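PDB 5IYS: phytoene synthase from Enterococcus hirae, which probably condenses two farnesyl diphosphate molecules head to head into dehydrosqualene, with magnesium ions holding the diphosphate groups. Local coordinates for residues L58-N63 against M180-L185; K120-E123 against D127-E130; Y134-V139 against A164-N169. All coordinates share one frame; numbering follows the deposited sequence.

The three contacts run from the rim of this all-helical fold to its centre. Contact 1 lies at the surface and is ionic: an arginine from a loop grips an aspartate that binds two magnesium ions. Contact 2, partly buried, is mostly apolar and short in range, folding a loop back on the start of helix 125-143. It touches contact 1, since Gln121 NE2 probably bonds Leu185 O. Contact 3 is buried near the middle of the chain, where the same helix 125-143 packs on helix 155-172 beside both bound ligands and a third magnesium ion. Contacts 2 and 3 meet through Leu128 and Leu167, whereas contacts 1 and 3 do not touch.

Contact 1 of 3, residues L58-N63 against M180-L185; sequences LIDRDN and MGRIYL. With MG (magnesium ion), chain F; MG (magnesium ion), chain E.
The carboxylate of Asp60 and the guanidinium of Arg182 stand nearly perpendicular, their planes 80° apart. Arg182 presents its end edge, with both terminal nitrogens converging on one oxygen: NH2 lies 3.0 Å and NH1 3.3 Å from Asp60 OD1. Both donors come from the same face of the carboxylate, well above its plane, so this salt bridge is not the flat, two-oxygen kind. At another edge of the guanidinium, in its plane, NH1 also donates to Tyr184 OH at 2.7 Å. These bonds together fix the rotation of the group, which an extended chain (chi2 -163°, chi3 -172°) carries out from the loop. The other carboxylate oxygen does different work. Asp60 OD2 bridges two magnesium ions, 2.0 Å from the one in chain E and 2.5 Å from the one in chain F. Asp56, Asp57 and Asp60 on helix 39-60 are consistent with the DDxxD motif of trans-prenyl-type synthases; Asp56 and Asp60 are the ones seen on magnesium. Arg182 therefore acts as a second-shell residue, holding a metal ligand by the oxygen that the metals leave. Water 1, on the magnesium of chain E, lies 2.7 Å from Asp60 OD1 and probably donates to it. On the loop side, Gly181 closes helix 174-179 in a Schellman motif just before Arg182, and the ring of Tyr184 packs edge-to-face with Phe119.

Contact 2 of 3, residues K120-E123 against D127-E130; sequences KQPE and DLEE
With chi1 at -70°, Asp127 sets CG beside its own backbone N and opposite the carbonyl carbon, and this turns the carboxylate back over Glu123. OD2 of Asp127 comes within 3.5 Å of Glu123 N and 3.7 Å of Glu123 CB; its hydrogen bond goes to OG1 of Thr124, the residue after Glu123. Leu128 meets Pro122 with its CB, while its CG, anti to the backbone N (chi1 -178°), carries the methyls on toward helix 155-172. The proline makes the apolar part of the contact: Pro122 CB rests 4.1 Å from Leu128 CB and 4.0 Å from Leu128 N, and it also touches the CB of Asp127. Glu123 bends at chi2 and leads its carboxylate off, so that Glu123 OE1 stays 5.7 Å from Asp127 OD2. That separation probably eases the repulsion of two like charges, and Glu123 OE2 has a salt bridge to Lys187. The arrangement is a loop folded against the first turns of the helix it leads into. Backbone bonds tie Pro122 to Lys187 and Glu123 to Glu188 at the start of helix 187-193, while Leu128, on its side away from the proline, packs on Leu167 and Ile170 of helix 155-172.

Contact 3 of 3, residues Y134-V139 against A164-N169; sequences YVAGSV and AMQLTN. With MG (magnesium ion), chain D; FPS (S-[(2E,6E)-3,7,11-trimethyldodeca-2,6,10-trienyl] trihydrogen thiodiphosphate), chain G; FPS (S-[(2E,6E)-3,7,11-trimethyldodeca-2,6,10-trienyl] trihydrogen thiodiphosphate), chain H.
On the helix that lays Gln166 against Ala136, Ala164 O is gripped twice: by Thr168 OG1 at 2.7 Å and Thr168 N at 3.0 Å, from opposite faces of its plane. Gln166 and Asn169, three residues apart and so on nearly the same side of this helix, both line the ligand pocket. Gln166 CB packs on Ala136 CB at 3.5 Å. Its chain runs out with CG opposite the backbone N, then bends at chi2 (54°), which drops NE2 3.6 Å from Val135 CG2 and beside C4 of the chain H ligand, farnesyl thiodiphosphate, an analogue of farnesyl diphosphate. NE2 is buried there, with no hydrogen-bond partner in the model. Asn169 OD1 binds the chain D magnesium at 2.1 Å, alongside O2A of that ligand; water 6 on the ion bonds Gln166 OE1 only weakly. Val139 CG1 touches both farnesyl chains, 3.6 Å from C8 of the chain G copy and 3.7 Å from C14 of the chain H copy. The two helices help wall the central pocket of an all-helical, isoprenoid-synthase-type fold. Helix 104-116 backs Val135 and Val139 through Gln113 and Met109, while helices 207-227 and 236-258 cover helix 155-172 with Tyr224 and Tyr249.

Contact 1 of 3, residues L58-N63 against M180-L185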
loop_
_atom_site.group_PDB
_atom_site.type_symbol
_atom_site.label_atom_id
_atom_site.label_comp_id
_atom_site.label_asym_id
_atom_site.label_seq_id
_atom_site.Cartn_x
_atom_site.Cartn_y
_atom_site.Cartn_z
ATOM N N LEU A 58 12.066 -7.917 -4.337
ATOM C CA LEU A 58 13.299 -8.488 -3.785
ATOM C C LEU A 58 13.052 -9.593 -2.750
ATOM O O LEU A 58 13.678 -10.662 -2.788
ATOM C CB LEU A 58 14.159 -7.384 -3.176
ATOM C CG LEU A 58 14.983 -6.598 -4.185
ATOM C CD1 LEU A 58 15.780 -5.502 -3.477
ATOM C CD2 LEU A 58 15.943 -7.511 -4.945
ATOM N N ILE A 59 12.125 -9.353 -1.830
ATOM C CA ILE A 59 11.888 -10.302 -0.746
ATOM C C ILE A 59 10.821 -11.328 -1.115
ATOM O O ILE A 59 11.115 -12.521 -1.145
ATOM C CB ILE A 59 11.578 -9.586 0.578
ATOM C CG1 ILE A 59 12.794 -8.745 0.965
ATOM C CG2 ILE A 59 11.256 -10.585 1.693
ATOM C CD1 ILE A 59 14.126 -9.482 0.830
ATOM N N ASP A 60 9.642 -10.863 -1.527
ATOM C CA ASP A 60 8.504 -11.759 -1.758
ATOM C C ASP A 60 8.648 -12.653 -2.998
ATOM O O ASP A 60 8.185 -13.797 -3.005
ATOM C CB ASP A 60 7.186 -10.981 -1.843
ATOM C CG ASP A 60 6.783 -10.339 -0.521
ATOM O OD1 ASP A 60 7.507 -10.484 0.490
ATOM O OD2 ASP A 60 5.758 -9.618 -0.525
ATOM N N ARG A 61 9.157 -12.093 -4.090
ATOM C CA ARG A 61 9.388 -12.888 -5.295
ATOM C C ARG A 61 10.717 -13.640 -5.167
ATOM O O ARG A 61 10.771 -14.875 -5.205
ATOM C CB ARG A 61 9.439 -11.974 -6.527
ATOM C CG ARG A 61 8.178 -11.912 -7.378
ATOM C CD ARG A 61 8.559 -11.723 -8.840
ATOM N NE ARG A 61 9.867 -11.076 -8.951
ATOM C CZ ARG A 61 10.086 -9.887 -9.512
ATOM N NH1 ARG A 61 9.095 -9.222 -10.094
ATOM N NH2 ARG A 61 11.308 -9.370 -9.503
ATOM N N ASP A 62 11.790 -12.873 -5.009
ATOM C CA ASP A 62 13.136 -13.380 -5.236
ATOM C C ASP A 62 13.759 -13.993 -3.971
ATOM O O ASP A 62 14.718 -14.761 -4.058
ATOM C CB ASP A 62 14.020 -12.270 -5.824
ATOM C CG ASP A 62 13.442 -11.656 -7.106
ATOM O OD1 ASP A 62 12.391 -12.115 -7.606
ATOM O OD2 ASP A 62 14.081 -10.738 -7.660
ATOM N N ASN A 63 13.160 -13.736 -2.808
ATOM C CA ASN A 63 13.853 -13.954 -1.537
ATOM C C ASN A 63 15.335 -13.609 -1.660
ATOM O O ASN A 63 16.215 -14.464 -1.486
ATOM C CB ASN A 63 13.694 -15.392 -1.022
ATOM C CG ASN A 63 14.396 -15.611 0.314
ATOM O OD1 ASN A 63 13.989 -15.065 1.341
ATOM N ND2 ASN A 63 15.503 -16.348 0.288
ATOM N N MET A 180 2.088 -20.200 0.582
ATOM C CA MET A 180 3.451 -19.712 0.504
ATOM C C MET A 180 4.157 -19.881 1.836
ATOM O O MET A 180 5.324 -19.529 1.960
ATOM C CB MET A 180 3.469 -18.226 0.137
ATOM C CG MET A 180 2.999 -17.907 -1.272
ATOM S SD MET A 180 3.784 -18.914 -2.551
ATOM C CE MET A 180 2.814 -18.431 -3.987
ATOM N N GLY A 181 3.440 -20.376 2.835
ATOM C CA GLY A 181 3.981 -20.459 4.186
ATOM C C GLY A 181 3.748 -19.248 5.077
ATOM O O GLY A 181 4.312 -19.145 6.179
ATOM N N ARG A 182 2.834 -18.375 4.663
ATOM C CA ARG A 182 2.562 -17.200 5.464
ATOM C C ARG A 182 1.144 -17.150 6.008
ATOM O O ARG A 182 0.175 -17.243 5.255
ATOM C CB ARG A 182 2.868 -15.932 4.670
ATOM C CG ARG A 182 4.301 -15.836 4.170
ATOM C CD ARG A 182 4.586 -14.400 3.779
ATOM N NE ARG A 182 5.878 -14.265 3.117
ATOM C CZ ARG A 182 6.354 -13.125 2.621
ATOM N NH1 ARG A 182 5.685 -11.983 2.768
ATOM N NH2 ARG A 182 7.524 -13.126 1.996
ATOM N N ILE A 183 1.036 -16.850 7.298
ATOM C CA ILE A 183 -0.255 -16.535 7.899
ATOM C C ILE A 183 -0.136 -15.156 8.517
ATOM O O ILE A 183 0.647 -14.970 9.445
ATOM C CB ILE A 183 -0.676 -17.565 8.983
ATOM C CG1 ILE A 183 -0.764 -18.969 8.368
ATOM C CG2 ILE A 183 -2.012 -17.162 9.630
ATOM C CD1 ILE A 183 -1.207 -20.062 9.353
ATOM N N TYR A 184 -0.858 -14.189 7.954
ATOM C CA TYR A 184 -0.952 -12.860 8.567
ATOM C C TYR A 184 -2.051 -12.724 9.619
ATOM O O TYR A 184 -2.023 -11.828 10.460
ATOM C CB TYR A 184 -1.120 -11.806 7.458
ATOM C CG TYR A 184 0.121 -11.670 6.599
ATOM C CD1 TYR A 184 1.180 -10.855 6.995
ATOM C CD2 TYR A 184 0.250 -12.391 5.410
ATOM C CE1 TYR A 184 2.307 -10.733 6.224
ATOM C CE2 TYR A 184 1.377 -12.270 4.623
ATOM C CZ TYR A 184 2.396 -11.426 5.032
ATOM O OH TYR A 184 3.518 -11.288 4.240
ATOM N N LEU A 185 -3.098 -13.529 9.516
ATOM C CA LEU A 185 -4.128 -13.525 10.550
ATOM C C LEU A 185 -3.478 -13.838 11.906
ATOM O O LEU A 185 -2.487 -14.565 11.958
ATOM C CB LEU A 185 -5.197 -14.578 10.234
ATOM C CG LEU A 185 -5.851 -14.470 8.857
ATOM C CD1 LEU A 185 -6.814 -15.646 8.651
ATOM C CD2 LEU A 185 -6.575 -13.133 8.685
HETATM MG MG MG F . 4.701 -8.738 -2.554
HETATM MG MG MG E . 5.256 -8.001 0.578
HETATM O O HOH W 1 7.075 -8.169 1.762
HETATM O O HOH W 2 4.098 -9.713 1.697
HETATM O O HOH W 3 4.380 -6.248 1.834
HETATM O O HOH W 4 3.588 -10.757 -2.771
HETATM O O HOH W 5 5.925 -9.261 -4.142
#

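Contact 2 of 3, residues K120-E123 against D127-E130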
loop_
_atom_site.group_PDB
_atom_site.type_symbol
_atom_site.label_atom_id
_atom_site.label_comp_id
_atom_site.label_asym_id
_atom_site.label_seq_id
_atom_site.Cartn_x
_atom_site.Cartn_y
_atom_site.Cartn_z
ATOM N N LYS A 120 7.295 -14.514 10.470
ATOM C CA LYS A 120 6.599 -15.050 11.642
ATOM C C LYS A 120 5.165 -14.540 11.650
ATOM O O LYS A 120 4.929 -13.356 11.424
ATOM C CB LYS A 120 7.259 -14.589 12.942
ATOM C CG LYS A 120 8.769 -14.752 13.001
ATOM C CD LYS A 120 9.152 -16.181 13.289
ATOM C CE LYS A 120 10.664 -16.332 13.316
ATOM N NZ LYS A 120 11.029 -17.766 13.469
ATOM N N GLN A 121 4.211 -15.432 11.900
ATOM C CA GLN A 121 2.824 -15.048 12.135
ATOM C C GLN A 121 2.691 -14.103 13.324
ATOM O O GLN A 121 3.170 -14.416 14.414
ATOM C CB GLN A 121 1.977 -16.295 12.420
ATOM C CG GLN A 121 0.493 -15.988 12.565
ATOM C CD GLN A 121 -0.327 -17.194 12.945
ATOM O OE1 GLN A 121 0.212 -18.288 13.134
ATOM N NE2 GLN A 121 -1.631 -16.991 13.118
ATOM N N PRO A 122 1.970 -12.984 13.150
ATOM C CA PRO A 122 1.728 -12.098 14.284
ATOM C C PRO A 122 1.031 -12.847 15.407
ATOM O O PRO A 122 0.050 -13.532 15.140
ATOM C CB PRO A 122 0.756 -11.071 13.707
ATOM C CG PRO A 122 0.110 -11.754 12.586
ATOM C CD PRO A 122 1.220 -12.555 11.961
ATOM N N GLU A 123 1.420 -12.603 16.656
ATOM C CA GLU A 123 0.711 -13.215 17.771
ATOM C C GLU A 123 -0.534 -12.416 18.134
ATOM O O GLU A 123 -1.607 -12.984 18.378
ATOM C CB GLU A 123 1.646 -13.422 18.976
ATOM C CG GLU A 123 3.105 -13.662 18.569
ATOM C CD GLU A 123 3.776 -14.828 19.281
ATOM O OE1 GLU A 123 4.851 -14.613 19.880
ATOM O OE2 GLU A 123 3.267 -15.969 19.201
ATOM N N ASP A 127 0.646 -6.644 17.224
ATOM C CA ASP A 127 1.786 -7.056 16.409
ATOM C C ASP A 127 1.461 -6.804 14.935
ATOM O O ASP A 127 2.303 -6.333 14.159
ATOM C CB ASP A 127 2.110 -8.541 16.585
ATOM C CG ASP A 127 2.694 -8.862 17.950
ATOM O OD1 ASP A 127 3.646 -8.178 18.369
ATOM O OD2 ASP A 127 2.161 -9.767 18.623
ATOM N N LEU A 128 0.254 -7.187 14.543
ATOM C CA LEU A 128 -0.123 -7.069 13.139
ATOM C C LEU A 128 -0.196 -5.589 12.762
ATOM O O LEU A 128 0.200 -5.205 11.662
ATOM C CB LEU A 128 -1.468 -7.746 12.854
ATOM C CG LEU A 128 -1.969 -7.732 11.394
ATOM C CD1 LEU A 128 -0.923 -8.257 10.395
ATOM C CD2 LEU A 128 -3.266 -8.522 11.235
ATOM N N GLU A 129 -0.675 -4.757 13.682
ATOM C CA GLU A 129 -0.741 -3.319 13.424
ATOM C C GLU A 129 0.640 -2.652 13.266
ATOM O O GLU A 129 0.839 -1.768 12.427
ATOM C CB GLU A 129 -1.589 -2.655 14.515
ATOM C CG GLU A 129 -1.310 -1.176 14.687
ATOM C CD GLU A 129 -2.028 -0.601 15.894
ATOM O OE1 GLU A 129 -2.086 -1.285 16.941
ATOM O OE2 GLU A 129 -2.563 0.520 15.779
ATOM N N GLU A 130 1.622 -3.056 14.064
ATOM C CA GLU A 130 2.981 -2.510 13.911
ATOM C C GLU A 130 3.536 -2.904 12.550
ATOM O O GLU A 130 4.155 -2.103 11.842
ATOM C CB GLU A 130 3.898 -3.047 15.026
ATOM C CG GLU A 130 3.756 -2.276 16.328
ATOM C CD GLU A 130 4.661 -1.058 16.354
ATOM O OE1 GLU A 130 5.897 -1.211 16.215
ATOM O OE2 GLU A 130 4.131 0.066 16.470
#

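Contact 3 of 3, residues Y134-V139 against A164-N169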
loop_
_atom_site.group_PDB
_atom_site.type_symbol
_atom_site.label_atom_id
_atom_site.label_comp_id
_atom_site.label_asym_id
_atom_site.label_seq_id
_atom_site.Cartn_x
_atom_site.Cartn_y
_atom_site.Cartn_z
ATOM N N TYR A 134 4.996 -0.649 9.134
ATOM C CA TYR A 134 6.294 -0.704 8.469
ATOM C C TYR A 134 6.168 -0.922 6.963
ATOM O O TYR A 134 6.928 -0.329 6.187
ATOM C CB TYR A 134 7.209 -1.752 9.089
ATOM C CG TYR A 134 7.846 -1.207 10.352
ATOM C CD1 TYR A 134 8.995 -0.419 10.294
ATOM C CD2 TYR A 134 7.226 -1.368 11.580
ATOM C CE1 TYR A 134 9.544 0.151 11.457
ATOM C CE2 TYR A 134 7.771 -0.816 12.744
ATOM C CZ TYR A 134 8.942 -0.078 12.676
ATOM O OH TYR A 134 9.475 0.466 13.832
ATOM N N VAL A 135 5.223 -1.750 6.533
ATOM C CA VAL A 135 5.154 -2.013 5.094
ATOM C C VAL A 135 4.071 -1.237 4.360
ATOM O O VAL A 135 3.919 -1.401 3.153
ATOM C CB VAL A 135 4.974 -3.500 4.769
ATOM C CG1 VAL A 135 6.120 -4.331 5.329
ATOM C CG2 VAL A 135 3.589 -3.997 5.239
ATOM N N ALA A 136 3.211 -0.514 5.065
ATOM C CA ALA A 136 2.095 0.089 4.356
ATOM C C ALA A 136 1.795 1.485 4.853
ATOM O O ALA A 136 1.692 2.430 4.066
ATOM C CB ALA A 136 0.851 -0.839 4.383
ATOM N N GLY A 137 1.726 1.642 6.173
ATOM C CA GLY A 137 1.596 2.990 6.742
ATOM C C GLY A 137 2.783 3.878 6.388
ATOM O O GLY A 137 2.624 5.082 6.125
ATOM N N SER A 138 3.958 3.266 6.235
ATOM C CA SER A 138 5.133 4.026 5.824
ATOM C C SER A 138 4.959 4.654 4.442
ATOM O O SER A 138 5.481 5.753 4.171
ATOM C CB SER A 138 6.399 3.150 5.857
ATOM O OG SER A 138 6.209 2.004 5.023
ATOM N N VAL A 139 4.330 3.905 3.547
ATOM C CA VAL A 139 4.047 4.410 2.195
ATOM C C VAL A 139 3.203 5.686 2.246
ATOM O O VAL A 139 3.456 6.667 1.553
ATOM C CB VAL A 139 3.301 3.371 1.324
ATOM C CG1 VAL A 139 3.048 3.957 -0.080
ATOM C CG2 VAL A 139 4.179 2.115 1.139
ATOM N N ALA A 164 -5.343 0.286 6.645
ATOM C CA ALA A 164 -6.585 -0.251 6.087
ATOM C C ALA A 164 -6.271 -1.034 4.801
ATOM O O ALA A 164 -6.901 -2.055 4.503
ATOM C CB ALA A 164 -7.580 0.916 5.783
ATOM N N MET A 165 -5.448 -0.443 3.944
ATOM C CA MET A 165 -5.105 -1.108 2.686
ATOM C C MET A 165 -4.343 -2.420 2.885
ATOM O O MET A 165 -4.565 -3.408 2.159
ATOM C CB MET A 165 -4.311 -0.135 1.809
ATOM C CG MET A 165 -5.200 0.897 1.112
ATOM S SD MET A 165 -4.157 2.087 0.185
ATOM C CE MET A 165 -5.464 3.076 -0.530
ATOM N N GLN A 166 -3.405 -2.426 3.822
ATOM C CA GLN A 166 -2.603 -3.629 4.057
ATOM C C GLN A 166 -3.533 -4.726 4.609
ATOM O O GLN A 166 -3.383 -5.877 4.226
ATOM C CB GLN A 166 -1.468 -3.341 5.047
ATOM C CG GLN A 166 -0.594 -4.532 5.388
ATOM C CD GLN A 166 -0.016 -5.191 4.150
ATOM O OE1 GLN A 166 -0.228 -6.380 3.919
ATOM N NE2 GLN A 166 0.576 -4.390 3.278
ATOM N N LEU A 167 -4.431 -4.383 5.532
ATOM C CA LEU A 167 -5.427 -5.355 6.035
ATOM C C LEU A 167 -6.288 -5.911 4.905
ATOM O O LEU A 167 -6.644 -7.088 4.893
ATOM C CB LEU A 167 -6.359 -4.686 7.054
ATOM C CG LEU A 167 -5.774 -4.422 8.441
ATOM C CD1 LEU A 167 -6.833 -3.870 9.376
ATOM C CD2 LEU A 167 -5.152 -5.702 9.002
ATOM N N THR A 168 -6.708 -5.031 4.000
ATOM C CA THR A 168 -7.463 -5.460 2.818
ATOM C C THR A 168 -6.645 -6.444 1.975
ATOM O O THR A 168 -7.146 -7.488 1.535
ATOM C CB THR A 168 -7.819 -4.226 1.956
ATOM O OG1 THR A 168 -8.568 -3.282 2.751
ATOM C CG2 THR A 168 -8.626 -4.630 0.722
ATOM N N ASN A 169 -5.373 -6.130 1.762
ATOM C CA ASN A 169 -4.486 -7.037 1.018
ATOM C C ASN A 169 -4.369 -8.422 1.669
ATOM O O ASN A 169 -4.438 -9.474 0.994
ATOM C CB ASN A 169 -3.118 -6.368 0.832
ATOM C CG ASN A 169 -2.173 -7.195 -0.030
ATOM O OD1 ASN A 169 -1.641 -8.187 0.439
ATOM N ND2 ASN A 169 -1.948 -6.776 -1.279
HETATM MG MG MG D . -0.151 -9.700 0.708
HETATM C C1 FPS G . -0.732 -2.673 -2.588
HETATM S S1 FPS G . 0.590 -2.443 -3.716
HETATM C C2 FPS G . -0.527 -1.533 -1.606
HETATM C C3 FPS G . -0.780 -1.609 -0.288
HETATM C C4 FPS G . -1.332 -2.865 0.318
HETATM C C5 FPS G . -0.547 -0.420 0.625
HETATM C C6 FPS G . 0.005 0.827 -0.064
HETATM C C7 FPS G . -0.185 2.011 0.863
HETATM C C8 FPS G . -0.492 3.239 0.405
HETATM C C10 FPS G . -0.534 4.365 1.415
HETATM C C9 FPS G . -0.721 3.542 -1.056
HETATM C C11 FPS G . -1.899 5.054 1.342
HETATM C C12 FPS G . -1.921 6.303 2.209
HETATM C C13 FPS G . -1.656 7.553 1.765
HETATM C C14 FPS G . -1.742 8.719 2.715
HETATM C C15 FPS G . -1.304 7.833 0.327
HETATM P PA FPS G . 0.234 -3.400 -5.510
HETATM O O1A FPS G . 0.942 -2.747 -6.614
HETATM O O2A FPS G . 0.987 -4.810 -5.258
HETATM O O3A FPS G . -1.290 -3.766 -5.812
HETATM P PB FPS G . -1.812 -5.182 -5.209
HETATM O O1B FPS G . -1.703 -6.269 -6.242
HETATM O O2B FPS G . -3.210 -4.858 -4.738
HETATM O O3B FPS G . -1.017 -5.665 -4.015
HETATM C C1 FPS H . 1.940 -5.054 -1.454
HETATM S S1 FPS H . 1.357 -6.041 -0.112
HETATM C C2 FPS H . 3.318 -4.531 -1.129
HETATM C C3 FPS H . 3.587 -3.596 -0.200
HETATM C C4 FPS H . 2.546 -3.012 0.718
HETATM C C5 FPS H . 5.025 -3.154 -0.047
HETATM C C6 FPS H . 5.460 -2.245 -1.196
HETATM C C7 FPS H . 4.426 -1.163 -1.454
HETATM C C8 FPS H . 4.004 -0.883 -2.696
HETATM C C10 FPS H . 2.929 0.168 -2.835
HETATM C C9 FPS H . 4.509 -1.654 -3.886
HETATM C C11 FPS H . 3.480 1.559 -3.055
HETATM C C12 FPS H . 2.273 2.324 -3.582
HETATM C C13 FPS H . 2.280 3.638 -3.877
HETATM C C14 FPS H . 3.490 4.509 -3.729
HETATM C C15 FPS H . 1.009 4.258 -4.364
HETATM P PA FPS H . 1.970 -7.876 -0.764
HETATM O O1A FPS H . 3.447 -7.881 -0.901
HETATM O O2A FPS H . 1.536 -8.976 0.329
HETATM O O3A FPS H . 1.071 -8.250 -2.059
HETATM P PB FPS H . 1.526 -8.355 -3.582
HETATM O O1B FPS H . 1.319 -9.800 -3.950
HETATM O O2B FPS H . 2.974 -7.984 -3.817
HETATM O O3B FPS H . 0.632 -7.414 -4.362
HETATM O O HOH W 6 0.510 -9.462 2.554
HETATM O O HOH W 7 -1.450 -10.615 1.574
HETATM O O HOH W 8 -0.746 -9.928 -0.835
#